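Local coordinates for protein agarase (Pseudoalteromonas fuliginea, PDB 6XJ9) that probably hydrolyses the glycosidic linkages of agarose, as a glycoside hydrolase of family 50 from a marine bacterium, at residues 85-90 with 134-139; 104-109 with 118-123; 113-118 with 178-183; 172-177 with 683-688. All blocks are in the same frame, centred on the assembly; numbering follows the deposited sequence.

Interaction 1 of 4, residues 85-90 with 134-139; sequences EFNDFN and KLDGHD
In Asp136 the carboxylate carbon stands opposite the backbone N (chi1 175°), which carries the group toward residues 85-90; in Phe89 the ring carbon CG sits between the backbone N and the carbonyl carbon (chi1 69°), setting the ring against Leu135 and Asp136 CB. The contact closes the end of an antiparallel strand pair in the carbohydrate-binding-module-like domain: Asn90 and Lys134 form a non-hydrogen-bonded pair, beyond which the chains continue as loops. Asp136 OD2 uses its anti lone pair to accept from Asp88 N, a nearly straight bond whose modelled length of 2.5 Å is shorter than usual and doubtful as an exact value. One residue on, Phe89 O receives Leu135 N at 3.0 Å and, more weakly, Asp136 N, so a single carbonyl grips two successive amides. Leu135 CB lies over one face of the Phe89 ring, 4.0 Å from CE2, while Asp136 CB approaches CE1 obliquely at 3.8 Å. With an alanine in place of Asp136, the amide of Asp88 would probably lose its carboxylate mate. Asn211 bonds Asp88 OD1, and Thr163 bonds His138 ND1. The same Asp88 OD1 comes within 3.2 Å of His138 CD2, the carboxylate and ring planes 41° apart.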
loop_
_atom_site.group_PDB
_atom_site.type_symbol
_atom_site.label_atom_id
_atom_site.label_comp_id
_atom_site.label_asym_id
_atom_site.label_seq_id
_atom_site.Cartn_x
_atom_site.Cartn_y
_atom_site.Cartn_z
ATOM N N GLU A 85 -8.434 -39.577 -20.738
ATOM C CA GLU A 85 -7.545 -40.564 -20.145
ATOM C C GLU A 85 -6.981 -40.068 -18.813
ATOM O O GLU A 85 -6.348 -40.839 -18.089
ATOM C CB GLU A 85 -6.449 -40.905 -21.160
ATOM C CG GLU A 85 -5.044 -40.978 -20.589
ATOM C CD GLU A 85 -3.949 -40.678 -21.597
ATOM O OE1 GLU A 85 -4.271 -40.142 -22.676
ATOM O OE2 GLU A 85 -2.774 -40.973 -21.295
ATOM N N PHE A 86 -7.209 -38.784 -18.492
ATOM C CA PHE A 86 -6.708 -38.223 -17.246
ATOM C C PHE A 86 -7.840 -38.105 -16.231
ATOM O O PHE A 86 -9.000 -37.941 -16.594
ATOM C CB PHE A 86 -6.032 -36.873 -17.489
ATOM C CG PHE A 86 -4.888 -36.899 -18.470
ATOM C CD1 PHE A 86 -3.724 -37.600 -18.191
ATOM C CD2 PHE A 86 -4.966 -36.194 -19.659
ATOM C CE1 PHE A 86 -2.668 -37.607 -19.094
ATOM C CE2 PHE A 86 -3.914 -36.206 -20.561
ATOM C CZ PHE A 86 -2.769 -36.914 -20.280
ATOM N N ASN A 87 -7.484 -38.209 -14.950
ATOM C CA ASN A 87 -8.434 -38.028 -13.865
ATOM C C ASN A 87 -7.725 -37.311 -12.722
ATOM O O ASN A 87 -6.510 -37.438 -12.575
ATOM C CB ASN A 87 -9.091 -39.352 -13.455
ATOM C CG ASN A 87 -10.065 -39.853 -14.503
ATOM O OD1 ASN A 87 -11.202 -39.384 -14.582
ATOM N ND2 ASN A 87 -9.626 -40.788 -15.333
ATOM N N ASP A 88 -8.496 -36.529 -11.953
ATOM C CA ASP A 88 -8.004 -35.894 -10.740
ATOM C C ASP A 88 -6.816 -34.993 -11.078
ATOM O O ASP A 88 -5.735 -35.111 -10.495
ATOM C CB ASP A 88 -7.695 -36.944 -9.668
ATOM C CG ASP A 88 -7.285 -36.343 -8.338
ATOM O OD1 ASP A 88 -7.749 -35.230 -8.042
ATOM O OD2 ASP A 88 -6.478 -36.971 -7.633
ATOM N N PHE A 89 -7.024 -34.084 -12.038
ATOM C CA PHE A 89 -5.900 -33.353 -12.599
ATOM C C PHE A 89 -6.237 -31.869 -12.723
ATOM O O PHE A 89 -7.398 -31.485 -12.629
ATOM C CB PHE A 89 -5.486 -33.963 -13.942
ATOM C CG PHE A 89 -6.468 -33.785 -15.075
ATOM C CD1 PHE A 89 -7.628 -34.544 -15.143
ATOM C CD2 PHE A 89 -6.209 -32.887 -16.102
ATOM C CE1 PHE A 89 -8.526 -34.373 -16.187
ATOM C CE2 PHE A 89 -7.099 -32.732 -17.156
ATOM C CZ PHE A 89 -8.256 -33.475 -17.198
ATOM N N ASN A 90 -5.197 -31.061 -12.961
ATOM C CA ASN A 90 -5.349 -29.626 -13.146
ATOM C C ASN A 90 -4.536 -29.163 -14.354
ATOM O O ASN A 90 -3.588 -29.823 -14.781
ATOM C CB ASN A 90 -4.973 -28.837 -11.886
ATOM C CG ASN A 90 -3.525 -29.007 -11.485
ATOM O OD1 ASN A 90 -2.651 -28.312 -11.996
ATOM N ND2 ASN A 90 -3.263 -29.922 -10.562
ATOM N N LYS A 134 -8.341 -26.692 -11.535
ATOM C CA LYS A 134 -8.687 -28.104 -11.451
ATOM C C LYS A 134 -9.745 -28.403 -12.507
ATOM O O LYS A 134 -10.744 -27.695 -12.597
ATOM C CB LYS A 134 -9.262 -28.459 -10.073
ATOM C CG LYS A 134 -8.272 -28.518 -8.914
ATOM C CD LYS A 134 -8.953 -28.630 -7.555
ATOM C CE LYS A 134 -9.830 -27.444 -7.224
ATOM N NZ LYS A 134 -9.906 -27.164 -5.769
ATOM N N LEU A 135 -9.511 -29.446 -13.310
ATOM C CA LEU A 135 -10.438 -29.776 -14.382
ATOM C C LEU A 135 -11.279 -30.986 -13.990
ATOM O O LEU A 135 -12.345 -31.200 -14.555
ATOM C CB LEU A 135 -9.661 -29.997 -15.687
ATOM C CG LEU A 135 -9.081 -28.719 -16.301
ATOM C CD1 LEU A 135 -8.395 -28.978 -17.636
ATOM C CD2 LEU A 135 -10.154 -27.655 -16.448
ATOM N N ASP A 136 -10.793 -31.749 -13.005
ATOM C CA ASP A 136 -11.444 -32.967 -12.543
ATOM C C ASP A 136 -10.931 -33.297 -11.145
ATOM O O ASP A 136 -9.762 -33.077 -10.845
ATOM C CB ASP A 136 -11.188 -34.140 -13.497
ATOM C CG ASP A 136 -11.738 -35.471 -12.998
ATOM O OD1 ASP A 136 -12.936 -35.734 -13.209
ATOM O OD2 ASP A 136 -10.959 -36.231 -12.391
ATOM N N GLY A 137 -11.828 -33.816 -10.302
ATOM C CA GLY A 137 -11.455 -34.315 -8.987
ATOM C C GLY A 137 -11.671 -33.278 -7.888
ATOM O O GLY A 137 -12.071 -32.145 -8.163
ATOM N N HIS A 138 -11.398 -33.693 -6.642
ATOM C CA HIS A 138 -11.466 -32.820 -5.478
ATOM C C HIS A 138 -12.886 -32.271 -5.315
ATOM O O HIS A 138 -13.847 -33.039 -5.344
ATOM C CB HIS A 138 -10.326 -31.781 -5.511
ATOM C CG HIS A 138 -8.973 -32.358 -5.237
ATOM N ND1 HIS A 138 -7.947 -31.611 -4.693
ATOM C CD2 HIS A 138 -8.476 -33.605 -5.407
ATOM C CE1 HIS A 138 -6.874 -32.366 -4.556
ATOM N NE2 HIS A 138 -7.170 -33.597 -4.983
ATOM N N ASP A 139 -13.016 -30.945 -5.176
ATOM C CA ASP A 139 -14.294 -30.333 -4.838
ATOM C C ASP A 139 -15.218 -30.251 -6.056
ATOM O O ASP A 139 -16.430 -30.113 -5.893
ATOM C CB ASP A 139 -14.127 -29.012 -4.077
ATOM C CG ASP A 139 -13.271 -27.955 -4.763
ATOM O OD1 ASP A 139 -12.430 -28.325 -5.620
ATOM O OD2 ASP A 139 -13.435 -26.758 -4.415
#

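Interaction 2 of 4, residues 104-109 with 118-123; sequences QIYLDI and TRSVNV
Ser120 OG sits above the centre of one face of the Tyr106 ring, and Thr118 CG2 meets the same ring at its edge, in the ring plane and 3.9 Å from CD2. The hydroxyl is held there by two bonds. Gln104, its chain extended, brings NE2 to Ser120 OG at 2.9 Å with the oxygen almost in the amide plane, and Ser120 OG in turn donates to Ile105 O at 2.8 Å from above the carbonyl plane. That carbonyl also takes Val121 N, this time within its plane, so the two donors use different directions. With OG anti to the serine's own nitrogen (chi1 -174°), the hydroxyl can reach across to the neighbouring strand. The pairing is that of a beta hairpin, strands 103-111 and 116-123, in the carbohydrate-binding-module-like domain. Gln104 and Asn122 also form hydrogen bonds with the distant loop around His685. On the face that carries Ile105, Val121 lies beside it and extends with it, CG1 to CG1 3.8 Å; Ile105 CD1 reaches Val123 CG2 obliquely. Asp108 and Thr118 likewise run side by side, with Thr118 OG1 donating to Asp108 OD2 over a modelled distance so short that its exact value is doubtful. At the Leu107–Arg119 pair a water donates to Leu107 O and accepts from Arg119 NH1 at 2.9 Å, linking the guanidinium to the facing strand.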
loop_
_atom_site.group_PDB
_atom_site.type_symbol
_atom_site.label_atom_id
_atom_site.label_comp_id
_atom_site.label_asym_id
_atom_site.label_seq_id
_atom_site.Cartn_x
_atom_site.Cartn_y
_atom_site.Cartn_z
ATOM N N GLN A 104 -5.478 -8.857 -14.601
ATOM C CA GLN A 104 -6.518 -9.851 -14.429
ATOM C C GLN A 104 -6.726 -10.538 -15.771
ATOM O O GLN A 104 -7.262 -9.932 -16.700
ATOM C CB GLN A 104 -7.830 -9.215 -13.950
ATOM C CG GLN A 104 -8.959 -10.224 -13.803
ATOM C CD GLN A 104 -10.215 -9.638 -13.209
ATOM O OE1 GLN A 104 -10.329 -8.435 -13.001
ATOM N NE2 GLN A 104 -11.179 -10.494 -12.933
ATOM N N ILE A 105 -6.300 -11.804 -15.852
ATOM C CA ILE A 105 -6.538 -12.603 -17.047
ATOM C C ILE A 105 -7.842 -13.379 -16.874
ATOM O O ILE A 105 -8.230 -13.743 -15.766
ATOM C CB ILE A 105 -5.351 -13.537 -17.366
ATOM C CG1 ILE A 105 -5.000 -14.436 -16.175
ATOM C CG2 ILE A 105 -4.147 -12.741 -17.838
ATOM C CD1 ILE A 105 -3.925 -15.460 -16.458
ATOM N N TYR A 106 -8.528 -13.582 -17.996
ATOM C CA TYR A 106 -9.671 -14.467 -18.053
ATOM C C TYR A 106 -9.219 -15.716 -18.795
ATOM O O TYR A 106 -8.576 -15.614 -19.842
ATOM C CB TYR A 106 -10.837 -13.759 -18.750
ATOM C CG TYR A 106 -11.439 -12.645 -17.927
ATOM C CD1 TYR A 106 -10.848 -11.390 -17.886
ATOM C CD2 TYR A 106 -12.595 -12.850 -17.186
ATOM C CE1 TYR A 106 -11.389 -10.364 -17.120
ATOM C CE2 TYR A 106 -13.158 -11.831 -16.427
ATOM C CZ TYR A 106 -12.540 -10.587 -16.384
ATOM O OH TYR A 106 -13.080 -9.573 -15.632
ATOM N N LEU A 107 -9.531 -16.881 -18.209
ATOM C CA LEU A 107 -9.189 -18.158 -18.799
ATOM C C LEU A 107 -10.481 -18.834 -19.242
ATOM O O LEU A 107 -11.286 -19.247 -18.406
ATOM C CB LEU A 107 -8.408 -18.993 -17.778
ATOM C CG LEU A 107 -8.272 -20.486 -18.084
ATOM C CD1 LEU A 107 -7.507 -20.710 -19.377
ATOM C CD2 LEU A 107 -7.579 -21.206 -16.932
ATOM N N ASP A 108 -10.683 -18.887 -20.564
ATOM C CA ASP A 108 -11.840 -19.553 -21.138
ATOM C C ASP A 108 -11.389 -20.838 -21.828
ATOM O O ASP A 108 -10.461 -20.826 -22.633
ATOM C CB ASP A 108 -12.626 -18.647 -22.082
ATOM C CG ASP A 108 -13.347 -17.539 -21.349
ATOM O OD1 ASP A 108 -12.683 -16.542 -20.992
ATOM O OD2 ASP A 108 -14.559 -17.690 -21.133
ATOM N N ILE A 109 -12.030 -21.942 -21.438
ATOM C CA ILE A 109 -11.826 -23.250 -22.041
ATOM C C ILE A 109 -13.151 -23.668 -22.678
ATOM O O ILE A 109 -14.198 -23.600 -22.035
ATOM C CB ILE A 109 -11.321 -24.255 -20.986
ATOM C CG1 ILE A 109 -10.099 -23.724 -20.228
ATOM C CG2 ILE A 109 -11.039 -25.612 -21.617
ATOM C CD1 ILE A 109 -9.806 -24.448 -18.929
ATOM N N THR A 118 -15.483 -19.842 -17.962
ATOM C CA THR A 118 -14.617 -18.710 -17.663
ATOM C C THR A 118 -14.082 -18.803 -16.232
ATOM O O THR A 118 -14.863 -18.865 -15.282
ATOM C CB THR A 118 -15.387 -17.396 -17.846
ATOM O OG1 THR A 118 -15.962 -17.384 -19.155
ATOM C CG2 THR A 118 -14.522 -16.171 -17.634
ATOM N N ARG A 119 -12.745 -18.798 -16.104
ATOM C CA ARG A 119 -12.039 -18.595 -14.842
ATOM C C ARG A 119 -11.231 -17.297 -14.947
ATOM O O ARG A 119 -11.071 -16.770 -16.045
ATOM C CB ARG A 119 -11.147 -19.800 -14.526
ATOM C CG ARG A 119 -11.897 -21.107 -14.294
ATOM C CD ARG A 119 -11.006 -22.329 -14.435
ATOM N NE ARG A 119 -11.701 -23.553 -14.042
ATOM C CZ ARG A 119 -12.260 -24.434 -14.873
ATOM N NH1 ARG A 119 -12.229 -24.249 -16.185
ATOM N NH2 ARG A 119 -12.863 -25.498 -14.380
ATOM N N SER A 120 -10.759 -16.756 -13.809
ATOM C CA SER A 120 -10.020 -15.499 -13.789
ATOM C C SER A 120 -9.029 -15.463 -12.625
ATOM O O SER A 120 -9.279 -16.031 -11.569
ATOM C CB SER A 120 -10.961 -14.312 -13.736
ATOM O OG SER A 120 -10.236 -13.093 -13.864
ATOM N N VAL A 121 -7.907 -14.765 -12.814
ATOM C CA VAL A 121 -6.953 -14.564 -11.734
ATOM C C VAL A 121 -6.154 -13.291 -12.003
ATOM O O VAL A 121 -6.025 -12.865 -13.149
ATOM C CB VAL A 121 -6.039 -15.792 -11.543
ATOM C CG1 VAL A 121 -5.012 -15.927 -12.658
ATOM C CG2 VAL A 121 -5.344 -15.773 -10.190
ATOM N N ASN A 122 -5.614 -12.689 -10.937
ATOM C CA ASN A 122 -4.698 -11.575 -11.096
ATOM C C ASN A 122 -3.265 -12.105 -11.154
ATOM O O ASN A 122 -2.902 -12.956 -10.355
ATOM C CB ASN A 122 -4.880 -10.517 -10.003
ATOM C CG ASN A 122 -3.980 -9.313 -10.215
ATOM O OD1 ASN A 122 -2.782 -9.369 -9.940
ATOM N ND2 ASN A 122 -4.539 -8.217 -10.700
ATOM N N VAL A 123 -2.475 -11.584 -12.105
ATOM C CA VAL A 123 -1.045 -11.845 -12.226
ATOM C C VAL A 123 -0.300 -10.561 -11.876
ATOM O O VAL A 123 -0.173 -9.671 -12.718
ATOM C CB VAL A 123 -0.638 -12.322 -13.638
ATOM C CG1 VAL A 123 0.848 -12.663 -13.733
ATOM C CG2 VAL A 123 -1.496 -13.463 -14.159
HETATM O O HOH W 1 -12.008 -21.762 -17.693
#

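Interaction 3 of 4, residues 113-118 with 178-183; sequences DGANYT and KNLNLK
The turn end of the hairpin formed by strands 103-111 and 116-123 is flanked by the loop 178-183, which follows strand 169-174 and runs roughly counter to residues 113-117. Tyr117 gives the largest single share of the contact: its CG stands opposite the backbone nitrogen (chi1 -165°), which directs the ring to Lys178. The lysine lies alongside, extending in the same direction, and its aliphatic chain passes over one ring face: Lys178 CG stands 3.7 Å from the Tyr117 ring centroid and 13° off the normal, a CH-pi contact, with CB 3.6 Å from Tyr117 CE1. Leu180 fills the next position, its CD1 4.1 Å from Tyr117 CB and its CD2 4.0 Å from Ala115 CB. A serine in place of Tyr117 removes the ring, and the Lys178 chain would probably lose the face it lies on and turn freely. At the outer end, Asn181 ND2 makes a weak bond of 3.4 Å to Asp113 OD2, while Asn181 OD1 accepts from Lys183 N in an Asx turn. Asp111 bonds Asn181 N as well as Asp113 N and Ala115 N. The chemistry is therefore mainly dispersive, with a long polar tether at the solvent-facing end, where Asp113 is exposed.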
loop_
_atom_site.group_PDB
_atom_site.type_symbol
_atom_site.label_atom_id
_atom_site.label_comp_id
_atom_site.label_asym_id
_atom_site.label_seq_id
_atom_site.Cartn_x
_atom_site.Cartn_y
_atom_site.Cartn_z
ATOM N N ASP A 113 -18.458 -29.215 -28.172
ATOM C CA ASP A 113 -19.904 -29.064 -28.200
ATOM C C ASP A 113 -20.274 -27.583 -28.258
ATOM O O ASP A 113 -21.429 -27.237 -28.504
ATOM C CB ASP A 113 -20.560 -29.800 -27.027
ATOM C CG ASP A 113 -19.979 -31.187 -26.797
ATOM O OD1 ASP A 113 -19.824 -31.934 -27.788
ATOM O OD2 ASP A 113 -19.666 -31.503 -25.633
ATOM N N GLY A 114 -19.285 -26.715 -28.022
ATOM C CA GLY A 114 -19.521 -25.279 -28.014
ATOM C C GLY A 114 -19.814 -24.734 -26.618
ATOM O O GLY A 114 -20.149 -23.561 -26.475
ATOM N N ALA A 115 -19.693 -25.593 -25.596
ATOM C CA ALA A 115 -19.757 -25.159 -24.210
ATOM C C ALA A 115 -18.473 -24.407 -23.862
ATOM O O ALA A 115 -17.419 -24.694 -24.424
ATOM C CB ALA A 115 -19.962 -26.344 -23.299
ATOM N N ASN A 116 -18.580 -23.437 -22.943
ATOM C CA ASN A 116 -17.449 -22.605 -22.555
ATOM C C ASN A 116 -17.500 -22.371 -21.050
ATOM O O ASN A 116 -18.581 -22.285 -20.474
ATOM C CB ASN A 116 -17.430 -21.295 -23.347
ATOM C CG ASN A 116 -16.236 -20.418 -23.027
ATOM O OD1 ASN A 116 -15.151 -20.621 -23.564
ATOM N ND2 ASN A 116 -16.424 -19.440 -22.153
ATOM N N TYR A 117 -16.323 -22.292 -20.415
ATOM C CA TYR A 117 -16.259 -21.885 -19.018
ATOM C C TYR A 117 -15.163 -20.845 -18.796
ATOM O O TYR A 117 -14.061 -20.987 -19.318
ATOM C CB TYR A 117 -16.081 -23.072 -18.069
ATOM C CG TYR A 117 -16.366 -22.703 -16.636
ATOM C CD1 TYR A 117 -17.673 -22.552 -16.195
ATOM C CD2 TYR A 117 -15.341 -22.457 -15.731
ATOM C CE1 TYR A 117 -17.961 -22.191 -14.888
ATOM C CE2 TYR A 117 -15.613 -22.093 -14.419
ATOM C CZ TYR A 117 -16.926 -21.966 -13.999
ATOM O OH TYR A 117 -17.231 -21.609 -12.719
ATOM N N THR A 118 -15.483 -19.842 -17.962
ATOM C CA THR A 118 -14.617 -18.710 -17.663
ATOM C C THR A 118 -14.082 -18.803 -16.232
ATOM O O THR A 118 -14.863 -18.865 -15.282
ATOM C CB THR A 118 -15.387 -17.396 -17.846
ATOM O OG1 THR A 118 -15.962 -17.384 -19.155
ATOM C CG2 THR A 118 -14.522 -16.171 -17.634
ATOM N N LYS A 178 -19.540 -25.468 -16.586
ATOM C CA LYS A 178 -18.306 -25.892 -15.945
ATOM C C LYS A 178 -17.954 -27.310 -16.388
ATOM O O LYS A 178 -16.790 -27.610 -16.639
ATOM C CB LYS A 178 -18.433 -25.745 -14.425
ATOM C CG LYS A 178 -17.125 -25.622 -13.654
ATOM C CD LYS A 178 -17.367 -25.353 -12.179
ATOM C CE LYS A 178 -16.124 -25.502 -11.330
ATOM N NZ LYS A 178 -16.383 -25.089 -9.929
ATOM N N ASN A 179 -18.979 -28.164 -16.487
ATOM C CA ASN A 179 -18.828 -29.576 -16.802
ATOM C C ASN A 179 -18.516 -29.739 -18.288
ATOM O O ASN A 179 -19.362 -30.202 -19.053
ATOM C CB ASN A 179 -20.101 -30.339 -16.432
ATOM C CG ASN A 179 -21.335 -29.719 -17.055
ATOM O OD1 ASN A 179 -21.609 -28.535 -16.861
ATOM N ND2 ASN A 179 -22.074 -30.502 -17.823
ATOM N N LEU A 180 -17.294 -29.362 -18.686
ATOM C CA LEU A 180 -16.881 -29.386 -20.082
ATOM C C LEU A 180 -16.571 -30.821 -20.508
ATOM O O LEU A 180 -16.275 -31.678 -19.674
ATOM C CB LEU A 180 -15.651 -28.486 -20.265
ATOM C CG LEU A 180 -15.831 -26.993 -19.968
ATOM C CD1 LEU A 180 -14.481 -26.296 -19.949
ATOM C CD2 LEU A 180 -16.750 -26.330 -20.988
ATOM N N ASN A 181 -16.636 -31.062 -21.826
ATOM C CA ASN A 181 -16.324 -32.357 -22.408
ATOM C C ASN A 181 -14.812 -32.491 -22.581
ATOM O O ASN A 181 -14.237 -31.904 -23.495
ATOM C CB ASN A 181 -17.064 -32.567 -23.734
ATOM C CG ASN A 181 -16.975 -33.986 -24.263
ATOM O OD1 ASN A 181 -16.242 -34.814 -23.728
ATOM N ND2 ASN A 181 -17.716 -34.276 -25.318
ATOM N N LEU A 182 -14.183 -33.298 -21.717
ATOM C CA LEU A 182 -12.738 -33.464 -21.735
ATOM C C LEU A 182 -12.319 -34.475 -22.803
ATOM O O LEU A 182 -11.137 -34.798 -22.930
ATOM C CB LEU A 182 -12.253 -33.877 -20.342
ATOM C CG LEU A 182 -12.438 -32.826 -19.246
ATOM C CD1 LEU A 182 -12.364 -33.471 -17.870
ATOM C CD2 LEU A 182 -11.409 -31.710 -19.376
ATOM N N LYS A 183 -13.300 -34.969 -23.567
ATOM C CA LYS A 183 -13.013 -35.753 -24.756
ATOM C C LYS A 183 -12.472 -34.819 -25.835
ATOM O O LYS A 183 -11.626 -35.220 -26.628
ATOM C CB LYS A 183 -14.263 -36.497 -25.241
#

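Interaction 4 of 4, residues 172-177 with 683-688; sequences ISMWGK and LIHAAN
Leu683 CD2 meets the indole of Trp175 at its edge, in the ring plane and 3.8 Å from CZ3, the two side chains crossing at about a right angle; over one face of the indole lies CB of the preceding Met174, offset toward the rim. The second flat group, the His685 imidazole, is approached obliquely from two residues of the strand. Ile172 CG1 comes to 3.7 Å from His685 CE1, and Met174 SD lies 4.2 Å from His685 NE2 as the side chains run past one another head to tail. Met174 SD is 5.1 Å from the centroid of the His685 ring and 70° off its normal, an oblique sulfur-aromatic contact. Met174 and Trp175 together face Thr118 in a classic beta bulge, where strand 169-174 turns a corner. The bulge is consistent with two successive side chains both reaching the loop 683-688, which leads into helix 689-704, with Asn688 at its N-cap. This loop follows a strand of the parallel part of the mixed sheet, probably the catalytic barrel, so the contact joins that part of the chain to the carbohydrate-binding-module-like domain. No hydrogen bond crosses between the two segments. His685 NE2 is instead bonded to Gly682 O, which fixes the turn of the ring. Bends at chi2 (-69°) and chi3 (-77°) fold Met174 so that its CE comes to 3.9 Å from Leu683 O.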
loop_
_atom_site.group_PDB
_atom_site.type_symbol
_atom_site.label_atom_id
_atom_site.label_comp_id
_atom_site.label_asym_id
_atom_site.label_seq_id
_atom_site.Cartn_x
_atom_site.Cartn_y
_atom_site.Cartn_z
ATOM N N ILE A 172 -9.900 -18.340 -10.111
ATOM C CA ILE A 172 -11.241 -18.200 -9.561
ATOM C C ILE A 172 -12.261 -18.616 -10.618
ATOM O O ILE A 172 -12.285 -18.061 -11.718
ATOM C CB ILE A 172 -11.480 -16.754 -9.073
ATOM C CG1 ILE A 172 -10.376 -16.264 -8.127
ATOM C CG2 ILE A 172 -12.858 -16.611 -8.458
ATOM C CD1 ILE A 172 -10.151 -17.142 -6.906
ATOM N N SER A 173 -13.118 -19.589 -10.267
ATOM C CA SER A 173 -14.200 -20.001 -11.150
ATOM C C SER A 173 -15.244 -18.888 -11.234
ATOM O O SER A 173 -15.769 -18.456 -10.216
ATOM C CB SER A 173 -14.809 -21.304 -10.682
ATOM O OG SER A 173 -13.808 -22.306 -10.582
ATOM N N MET A 174 -15.542 -18.424 -12.454
ATOM C CA MET A 174 -16.395 -17.258 -12.614
ATOM C C MET A 174 -17.789 -17.657 -13.104
ATOM O O MET A 174 -18.769 -17.410 -12.406
ATOM C CB MET A 174 -15.759 -16.219 -13.542
ATOM C CG MET A 174 -14.357 -15.788 -13.116
ATOM S SD MET A 174 -14.270 -14.811 -11.579
ATOM C CE MET A 174 -14.811 -13.199 -12.148
ATOM N N TRP A 175 -17.887 -18.256 -14.300
ATOM C CA TRP A 175 -19.188 -18.555 -14.886
ATOM C C TRP A 175 -19.042 -19.338 -16.189
ATOM O O TRP A 175 -17.952 -19.424 -16.756
ATOM C CB TRP A 175 -19.982 -17.263 -15.122
ATOM C CG TRP A 175 -19.196 -16.247 -15.888
ATOM C CD1 TRP A 175 -18.796 -16.321 -17.191
ATOM C CD2 TRP A 175 -18.679 -15.009 -15.381
ATOM N NE1 TRP A 175 -18.073 -15.211 -17.534
ATOM C CE2 TRP A 175 -17.987 -14.386 -16.444
ATOM C CE3 TRP A 175 -18.741 -14.363 -14.140
ATOM C CZ2 TRP A 175 -17.348 -13.157 -16.296
ATOM C CZ3 TRP A 175 -18.115 -13.143 -13.999
ATOM C CH2 TRP A 175 -17.431 -12.551 -15.063
ATOM N N GLY A 176 -20.179 -19.872 -16.663
ATOM C CA GLY A 176 -20.259 -20.660 -17.885
ATOM C C GLY A 176 -20.776 -22.073 -17.617
ATOM O O GLY A 176 -21.409 -22.323 -16.590
ATOM N N LYS A 177 -20.531 -22.986 -18.566
ATOM C CA LYS A 177 -20.811 -24.402 -18.366
ATOM C C LYS A 177 -19.537 -25.075 -17.861
ATOM O O LYS A 177 -18.564 -25.206 -18.598
ATOM C CB LYS A 177 -21.349 -25.054 -19.646
ATOM C CG LYS A 177 -21.695 -26.535 -19.516
ATOM C CD LYS A 177 -22.630 -27.044 -20.593
ATOM C CE LYS A 177 -23.476 -28.213 -20.130
ATOM N NZ LYS A 177 -24.722 -28.330 -20.927
ATOM N N LEU A 683 -15.167 -9.622 -8.723
ATOM C CA LEU A 683 -15.369 -9.580 -10.162
ATOM C C LEU A 683 -14.134 -9.006 -10.841
ATOM O O LEU A 683 -13.737 -9.494 -11.892
ATOM C CB LEU A 683 -16.634 -8.769 -10.479
ATOM C CG LEU A 683 -17.945 -9.497 -10.203
ATOM C CD1 LEU A 683 -19.120 -8.538 -10.222
ATOM C CD2 LEU A 683 -18.154 -10.609 -11.219
ATOM N N ILE A 684 -13.548 -7.972 -10.229
ATOM C CA ILE A 684 -12.344 -7.315 -10.713
ATOM C C ILE A 684 -11.230 -7.543 -9.680
ATOM O O ILE A 684 -11.401 -7.247 -8.500
ATOM C CB ILE A 684 -12.634 -5.819 -10.994
ATOM C CG1 ILE A 684 -13.783 -5.632 -11.996
ATOM C CG2 ILE A 684 -11.379 -5.074 -11.434
ATOM C CD1 ILE A 684 -13.506 -6.179 -13.399
ATOM N N HIS A 685 -10.093 -8.089 -10.129
ATOM C CA HIS A 685 -9.075 -8.626 -9.232
ATOM C C HIS A 685 -7.815 -7.770 -9.235
ATOM O O HIS A 685 -7.298 -7.440 -10.307
ATOM C CB HIS A 685 -8.635 -10.033 -9.689
ATOM C CG HIS A 685 -9.711 -11.066 -9.716
ATOM N ND1 HIS A 685 -9.440 -12.404 -9.983
ATOM C CD2 HIS A 685 -11.042 -10.982 -9.529
ATOM C CE1 HIS A 685 -10.560 -13.088 -9.980
ATOM N NE2 HIS A 685 -11.556 -12.240 -9.687
ATOM N N ALA A 686 -7.274 -7.515 -8.029
ATOM C CA ALA A 686 -5.998 -6.827 -7.868
ATOM C C ALA A 686 -4.947 -7.765 -7.271
ATOM O O ALA A 686 -5.270 -8.815 -6.724
ATOM C CB ALA A 686 -6.157 -5.599 -6.988
ATOM N N ALA A 687 -3.686 -7.337 -7.331
ATOM C CA ALA A 687 -2.566 -8.141 -6.859
ATOM C C ALA A 687 -2.518 -8.222 -5.332
ATOM O O ALA A 687 -2.036 -9.209 -4.782
ATOM C CB ALA A 687 -1.284 -7.579 -7.414
ATOM N N ASN A 688 -3.009 -7.170 -4.667
ATOM C CA ASN A 688 -2.945 -7.009 -3.220
ATOM C C ASN A 688 -3.720 -5.739 -2.858
ATOM O O ASN A 688 -4.279 -5.082 -3.739
ATOM C CB ASN A 688 -1.490 -6.957 -2.730
ATOM C CG ASN A 688 -0.657 -5.909 -3.436
ATOM O OD1 ASN A 688 -1.098 -4.782 -3.611
ATOM N ND2 ASN A 688 0.566 -6.251 -3.815
#

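The four contacts illustrate how chemistry follows position. Interaction 2 is the buried one, rich in backbone and hydroxyl bonds; interaction 1 is partly buried and relies on a carboxylate where regular pairing ends, while interactions 3 and 4 lie nearer the surface and are mainly apolar. Interactions 2 and 3 share Thr118 and strand 116-123, and Leu180 of the latter packs on Ile109 of the former. Strand 169-174 pairs with that same strand, placing the centres of interactions 2 and 4 about 7 Å apart. Interaction 1 meets interaction 2 through Leu135 and Arg119, and interaction 3 through Leu182. Interaction 4 joins the beta-rich domain to the loop before helix 689-704, more than 500 residues further along.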